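Local coordinates for succinate dehydrogenase subunit A (Mycolicibacterium smegmatis, PDB 7D6V), which probably oxidises succinate to fumarate as the FAD-carrying flavoprotein subunit of a membrane-bound succinate dehydrogenase that passes electrons on towards quinone, at residues I505-Y519 against R541-L555. Sequence-based numbering, arbitrary orientation.
Sequences IQEALDRLQELKRRY and RNMLLVSECVAKAAL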
loop_
_atom_site.group_PDB
_atom_site.type_symbol
_atom_site.label_atom_id
_atom_site.label_comp_id
_atom_site.label_asym_id
_atom_site.label_seq_id
_atom_site.Cartn_x
_atom_site.Cartn_y
_atom_site.Cartn_z
ATOM N N ILE A 505 -11.371 27.353 25.154
ATOM C CA ILE A 505 -10.968 26.133 25.847
ATOM C C ILE A 505 -11.889 25.863 27.031
ATOM O O ILE A 505 -12.259 24.713 27.302
ATOM C CB ILE A 505 -9.497 26.220 26.286
ATOM C CG1 ILE A 505 -8.578 26.375 25.078
ATOM C CG2 ILE A 505 -9.099 24.974 27.045
ATOM C CD1 ILE A 505 -7.215 26.914 25.433
ATOM N N GLN A 506 -12.270 26.916 27.759
ATOM C CA GLN A 506 -13.193 26.735 28.874
ATOM C C GLN A 506 -14.541 26.218 28.391
ATOM O O GLN A 506 -15.136 25.330 29.012
ATOM C CB GLN A 506 -13.360 28.048 29.634
ATOM C CG GLN A 506 -14.049 27.893 30.970
ATOM C CD GLN A 506 -13.225 27.092 31.953
ATOM O OE1 GLN A 506 -12.128 27.497 32.335
ATOM N NE2 GLN A 506 -13.746 25.943 32.366
ATOM N N GLU A 507 -15.036 26.758 27.275
ATOM C CA GLU A 507 -16.287 26.271 26.705
ATOM C C GLU A 507 -16.154 24.828 26.233
ATOM O O GLU A 507 -17.095 24.037 26.357
ATOM C CB GLU A 507 -16.719 27.179 25.555
ATOM C CG GLU A 507 -17.948 26.710 24.808
ATOM C CD GLU A 507 -18.140 27.451 23.501
ATOM O OE1 GLU A 507 -17.348 28.375 23.222
ATOM O OE2 GLU A 507 -19.078 27.107 22.751
ATOM N N ALA A 508 -14.990 24.468 25.689
ATOM C CA ALA A 508 -14.758 23.089 25.279
ATOM C C ALA A 508 -14.826 22.144 26.468
ATOM O O ALA A 508 -15.425 21.070 26.379
ATOM C CB ALA A 508 -13.407 22.966 24.578
ATOM N N LEU A 509 -14.220 22.527 27.592
ATOM C CA LEU A 509 -14.321 21.704 28.796
ATOM C C LEU A 509 -15.762 21.618 29.286
ATOM O O LEU A 509 -16.238 20.539 29.678
ATOM C CB LEU A 509 -13.412 22.266 29.888
ATOM C CG LEU A 509 -11.918 21.978 29.731
ATOM C CD1 LEU A 509 -11.107 22.823 30.690
ATOM C CD2 LEU A 509 -11.630 20.505 29.941
ATOM N N ASP A 510 -16.476 22.746 29.262
ATOM C CA ASP A 510 -17.853 22.769 29.743
ATOM C C ASP A 510 -18.744 21.852 28.919
ATOM O O ASP A 510 -19.596 21.147 29.472
ATOM C CB ASP A 510 -18.393 24.198 29.720
ATOM C CG ASP A 510 -17.678 25.105 30.700
ATOM O OD1 ASP A 510 -16.991 24.581 31.602
ATOM O OD2 ASP A 510 -17.799 26.341 30.566
ATOM N N ARG A 511 -18.573 21.845 27.597
ATOM C CA ARG A 511 -19.394 20.963 26.781
ATOM C C ARG A 511 -18.852 19.541 26.728
ATOM O O ARG A 511 -19.612 18.620 26.421
ATOM C CB ARG A 511 -19.558 21.525 25.367
ATOM C CG ARG A 511 -18.287 21.711 24.587
ATOM C CD ARG A 511 -18.608 22.071 23.146
ATOM N NE ARG A 511 -19.336 23.331 23.025
ATOM C CZ ARG A 511 -19.440 24.029 21.897
ATOM N NH1 ARG A 511 -18.864 23.592 20.787
ATOM N NH2 ARG A 511 -20.122 25.165 21.876
ATOM N N LEU A 512 -17.578 19.327 27.065
ATOM C CA LEU A 512 -17.093 17.966 27.260
ATOM C C LEU A 512 -17.752 17.319 28.466
ATOM O O LEU A 512 -18.028 16.115 28.447
ATOM C CB LEU A 512 -15.573 17.959 27.429
ATOM C CG LEU A 512 -14.708 17.859 26.173
ATOM C CD1 LEU A 512 -13.247 18.067 26.520
ATOM C CD2 LEU A 512 -14.903 16.522 25.496
ATOM N N GLN A 513 -18.005 18.097 29.520
ATOM C CA GLN A 513 -18.745 17.555 30.658
ATOM C C GLN A 513 -20.146 17.104 30.249
ATOM O O GLN A 513 -20.581 16.000 30.603
ATOM C CB GLN A 513 -18.815 18.588 31.781
ATOM C CG GLN A 513 -17.495 18.818 32.492
ATOM C CD GLN A 513 -17.094 17.641 33.362
ATOM O OE1 GLN A 513 -17.874 17.172 34.190
ATOM N NE2 GLN A 513 -15.872 17.157 33.176
ATOM N N GLU A 514 -20.859 17.935 29.485
ATOM C CA GLU A 514 -22.182 17.551 28.998
ATOM C C GLU A 514 -22.103 16.333 28.090
ATOM O O GLU A 514 -22.966 15.450 28.141
ATOM C CB GLU A 514 -22.829 18.719 28.253
ATOM C CG GLU A 514 -23.158 19.916 29.121
ATOM C CD GLU A 514 -24.242 19.622 30.136
ATOM O OE1 GLU A 514 -25.129 18.796 29.839
ATOM O OE2 GLU A 514 -24.211 20.219 31.232
ATOM N N LEU A 515 -21.078 16.275 27.245
ATOM C CA LEU A 515 -20.955 15.186 26.289
ATOM C C LEU A 515 -20.683 13.864 26.997
ATOM O O LEU A 515 -21.252 12.826 26.637
ATOM C CB LEU A 515 -19.846 15.531 25.300
ATOM C CG LEU A 515 -19.562 14.693 24.066
ATOM C CD1 LEU A 515 -20.754 14.737 23.140
ATOM C CD2 LEU A 515 -18.348 15.265 23.389
ATOM N N LYS A 516 -19.846 13.884 28.035
ATOM C CA LYS A 516 -19.601 12.668 28.798
ATOM C C LYS A 516 -20.770 12.307 29.703
ATOM O O LYS A 516 -20.911 11.135 30.067
ATOM C CB LYS A 516 -18.316 12.799 29.621
ATOM C CG LYS A 516 -18.438 13.649 30.864
ATOM C CD LYS A 516 -17.070 14.072 31.371
ATOM C CE LYS A 516 -16.388 12.953 32.128
ATOM N NZ LYS A 516 -15.169 13.438 32.831
ATOM N N ARG A 517 -21.609 13.276 30.077
ATOM C CA ARG A 517 -22.860 12.925 30.744
ATOM C C ARG A 517 -23.821 12.239 29.780
ATOM O O ARG A 517 -24.506 11.280 30.153
ATOM C CB ARG A 517 -23.506 14.168 31.348
ATOM C CG ARG A 517 -24.791 13.882 32.102
ATOM C CD ARG A 517 -25.632 15.133 32.260
ATOM N NE ARG A 517 -25.900 15.774 30.977
ATOM C CZ ARG A 517 -26.879 15.419 30.153
ATOM N NH1 ARG A 517 -27.692 14.423 30.473
ATOM N NH2 ARG A 517 -27.046 16.062 29.008
ATOM N N ARG A 518 -23.885 12.720 28.537
ATOM C CA ARG A 518 -24.721 12.075 27.529
ATOM C C ARG A 518 -24.196 10.696 27.155
ATOM O O ARG A 518 -24.971 9.837 26.724
ATOM C CB ARG A 518 -24.816 12.949 26.280
ATOM C CG ARG A 518 -25.745 14.136 26.410
ATOM C CD ARG A 518 -25.661 15.019 25.183
ATOM N NE ARG A 518 -25.999 14.291 23.965
ATOM C CZ ARG A 518 -25.760 14.736 22.737
ATOM N NH1 ARG A 518 -25.178 15.912 22.559
ATOM N NH2 ARG A 518 -26.099 14.005 21.687
ATOM N N TYR A 519 -22.887 10.475 27.289
ATOM C CA TYR A 519 -22.307 9.177 26.957
ATOM C C TYR A 519 -22.851 8.049 27.824
ATOM O O TYR A 519 -22.809 6.888 27.404
ATOM C CB TYR A 519 -20.786 9.233 27.085
ATOM C CG TYR A 519 -20.098 7.937 26.734
ATOM C CD1 TYR A 519 -20.040 7.491 25.423
ATOM C CD2 TYR A 519 -19.507 7.157 27.715
ATOM C CE1 TYR A 519 -19.417 6.309 25.100
ATOM C CE2 TYR A 519 -18.878 5.973 27.400
ATOM C CZ TYR A 519 -18.835 5.555 26.090
ATOM O OH TYR A 519 -18.213 4.374 25.769
ATOM N N ARG A 541 -15.200 6.335 24.990
ATOM C CA ARG A 541 -14.763 6.660 26.345
ATOM C C ARG A 541 -13.287 7.051 26.373
ATOM O O ARG A 541 -12.903 8.022 27.044
ATOM C CB ARG A 541 -15.061 5.489 27.289
ATOM C CG ARG A 541 -14.151 4.280 27.152
ATOM C CD ARG A 541 -14.639 3.105 27.981
ATOM N NE ARG A 541 -14.364 3.259 29.406
ATOM C CZ ARG A 541 -13.599 2.434 30.114
ATOM N NH1 ARG A 541 -13.025 1.393 29.530
ATOM N NH2 ARG A 541 -13.409 2.647 31.406
ATOM N N ASN A 542 -12.451 6.333 25.618
ATOM C CA ASN A 542 -11.054 6.721 25.483
ATOM C C ASN A 542 -10.931 8.080 24.817
ATOM O O ASN A 542 -10.115 8.914 25.231
ATOM C CB ASN A 542 -10.291 5.669 24.681
ATOM C CG ASN A 542 -10.528 4.268 25.188
ATOM O OD1 ASN A 542 -10.585 4.035 26.393
ATOM N ND2 ASN A 542 -10.670 3.325 24.270
ATOM N N MET A 543 -11.734 8.320 23.777
ATOM C CA MET A 543 -11.672 9.610 23.098
ATOM C C MET A 543 -12.060 10.749 24.034
ATOM O O MET A 543 -11.422 11.807 24.028
ATOM C CB MET A 543 -12.558 9.595 21.855
ATOM C CG MET A 543 -11.837 9.110 20.612
ATOM S SD MET A 543 -12.785 9.291 19.095
ATOM C CE MET A 543 -13.768 7.798 19.127
ATOM N N LEU A 544 -13.090 10.545 24.857
ATOM C CA LEU A 544 -13.510 11.582 25.796
ATOM C C LEU A 544 -12.434 11.858 26.839
ATOM O O LEU A 544 -12.158 13.022 27.161
ATOM C CB LEU A 544 -14.818 11.178 26.471
ATOM C CG LEU A 544 -16.089 11.239 25.621
ATOM C CD1 LEU A 544 -17.240 10.541 26.325
ATOM C CD2 LEU A 544 -16.452 12.674 25.295
ATOM N N LEU A 545 -11.814 10.804 27.374
ATOM C CA LEU A 545 -10.756 10.997 28.364
ATOM C C LEU A 545 -9.577 11.765 27.769
ATOM O O LEU A 545 -9.059 12.713 28.377
ATOM C CB LEU A 545 -10.309 9.641 28.907
ATOM C CG LEU A 545 -9.416 9.635 30.145
ATOM C CD1 LEU A 545 -10.124 10.304 31.292
ATOM C CD2 LEU A 545 -9.026 8.218 30.512
ATOM N N VAL A 546 -9.156 11.379 26.563
ATOM C CA VAL A 546 -8.018 12.042 25.934
ATOM C C VAL A 546 -8.355 13.490 25.601
ATOM O O VAL A 546 -7.510 14.383 25.740
ATOM C CB VAL A 546 -7.568 11.254 24.691
ATOM C CG1 VAL A 546 -6.592 12.065 23.865
ATOM C CG2 VAL A 546 -6.937 9.939 25.110
ATOM N N SER A 547 -9.590 13.751 25.160
ATOM C CA SER A 547 -9.993 15.121 24.866
ATOM C C SER A 547 -9.975 15.987 26.117
ATOM O O SER A 547 -9.530 17.140 26.074
ATOM C CB SER A 547 -11.379 15.132 24.227
ATOM O OG SER A 547 -11.427 14.264 23.111
ATOM N N GLU A 548 -10.457 15.452 27.243
ATOM C CA GLU A 548 -10.392 16.208 28.490
ATOM C C GLU A 548 -8.950 16.527 28.864
ATOM O O GLU A 548 -8.639 17.656 29.270
ATOM C CB GLU A 548 -11.079 15.433 29.613
ATOM C CG GLU A 548 -11.420 16.274 30.832
ATOM C CD GLU A 548 -11.990 15.448 31.971
ATOM O OE1 GLU A 548 -11.975 15.929 33.124
ATOM O OE2 GLU A 548 -12.455 14.316 31.716
ATOM N N CYS A 549 -8.054 15.546 28.721
ATOM C CA CYS A 549 -6.648 15.783 29.041
ATOM C C CYS A 549 -6.058 16.879 28.160
ATOM O O CYS A 549 -5.372 17.788 28.648
ATOM C CB CYS A 549 -5.852 14.488 28.888
ATOM S SG CYS A 549 -5.891 13.414 30.325
ATOM N N VAL A 550 -6.321 16.807 26.854
ATOM C CA VAL A 550 -5.774 17.786 25.918
ATOM C C VAL A 550 -6.288 19.181 26.246
ATOM O O VAL A 550 -5.522 20.154 26.278
ATOM C CB VAL A 550 -6.111 17.389 24.469
ATOM C CG1 VAL A 550 -5.769 18.516 23.518
ATOM C CG2 VAL A 550 -5.366 16.130 24.080
ATOM N N ALA A 551 -7.593 19.301 26.501
ATOM C CA ALA A 551 -8.171 20.608 26.785
ATOM C C ALA A 551 -7.612 21.199 28.073
ATOM O O ALA A 551 -7.301 22.395 28.130
ATOM C CB ALA A 551 -9.692 20.503 26.857
ATOM N N LYS A 552 -7.468 20.381 29.117
ATOM C CA LYS A 552 -6.957 20.910 30.377
ATOM C C LYS A 552 -5.495 21.329 30.256
ATOM O O LYS A 552 -5.101 22.378 30.784
ATOM C CB LYS A 552 -7.142 19.884 31.491
ATOM C CG LYS A 552 -8.578 19.756 31.947
ATOM C CD LYS A 552 -8.682 19.007 33.257
ATOM C CE LYS A 552 -10.083 19.111 33.824
ATOM N NZ LYS A 552 -10.143 18.619 35.222
ATOM N N ALA A 553 -4.678 20.537 29.556
ATOM C CA ALA A 553 -3.289 20.934 29.346
ATOM C C ALA A 553 -3.198 22.232 28.552
ATOM O O ALA A 553 -2.413 23.128 28.896
ATOM C CB ALA A 553 -2.525 19.816 28.642
ATOM N N ALA A 554 -4.004 22.355 27.491
ATOM C CA ALA A 554 -3.979 23.564 26.678
ATOM C C ALA A 554 -4.440 24.781 27.464
ATOM O O ALA A 554 -3.942 25.888 27.240
ATOM C CB ALA A 554 -4.846 23.378 25.434
ATOM N N LEU A 555 -5.392 24.602 28.379
ATOM C CA LEU A 555 -5.801 25.718 29.224
ATOM C C LEU A 555 -4.705 26.094 30.210
ATOM O O LEU A 555 -4.517 27.276 30.515
ATOM C CB LEU A 555 -7.087 25.375 29.970
ATOM C CG LEU A 555 -7.664 26.514 30.812
ATOM C CD1 LEU A 555 -8.309 27.561 29.920
ATOM C CD2 LEU A 555 -8.654 25.988 31.828
#
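Leu509 and Leu512 of helix 505-518 both lock into helix 541-555 as knobs into holes. The two helices run nearly antiparallel, at 154°, with axes 9.5 Å apart. Leu509 enters a hole formed by Glu548, Ala551, Lys552 and Leu555, and its CD2 lies 3.6 Å from Ala551 CB; the single methyl of alanine leaves room for a branched leucine there. Leu512 sits one turn on, among Leu544, Ser547, Glu548 and Ala551. Ser547 OG donates to Met543 O at 2.6 Å, satisfying the hydroxyl within its own helix, while its CB packs against Leu512 CD2.

Lys516 can be followed outward from the helix. Its CB rests 4.1 Å from Leu544 CD1, an apolar start to the chain. With CG between backbone N and carbonyl carbon (chi1 76°) and a bend at chi3, the chain swings round to Glu548, where CE passes OE2 and NZ donates to that oxygen at 3.1 Å. The ammonium comes from above the carboxylate plane, and the two side chains cross at about a right angle. Leu544 forks at its end: CD2 meets Leu515 CD2 at 3.7 Å, while CD1 reaches Tyr519 CB. The tyrosine carries the contact on to Arg541 CB, and its hydroxyl is hydrogen-bonded to Ala537 O. At the far end, Ile505 CG2 packs 3.6 Å from Leu555 CB.

Both helices belong to the C-terminal region of the fumarate reductase flavoprotein family, and the side chain of Arg541 lies about 10 Å from the bound FAD. Leucine, isoleucine and alanine account for most of the surface buried between the helices. Asp594 OD1 lies close to Glu548 OE2, two like charges; Lys516, and at longer range Lys552, whose NZ also donates to Asp594 O, form a salt-bridge network with Glu548 that probably offsets them.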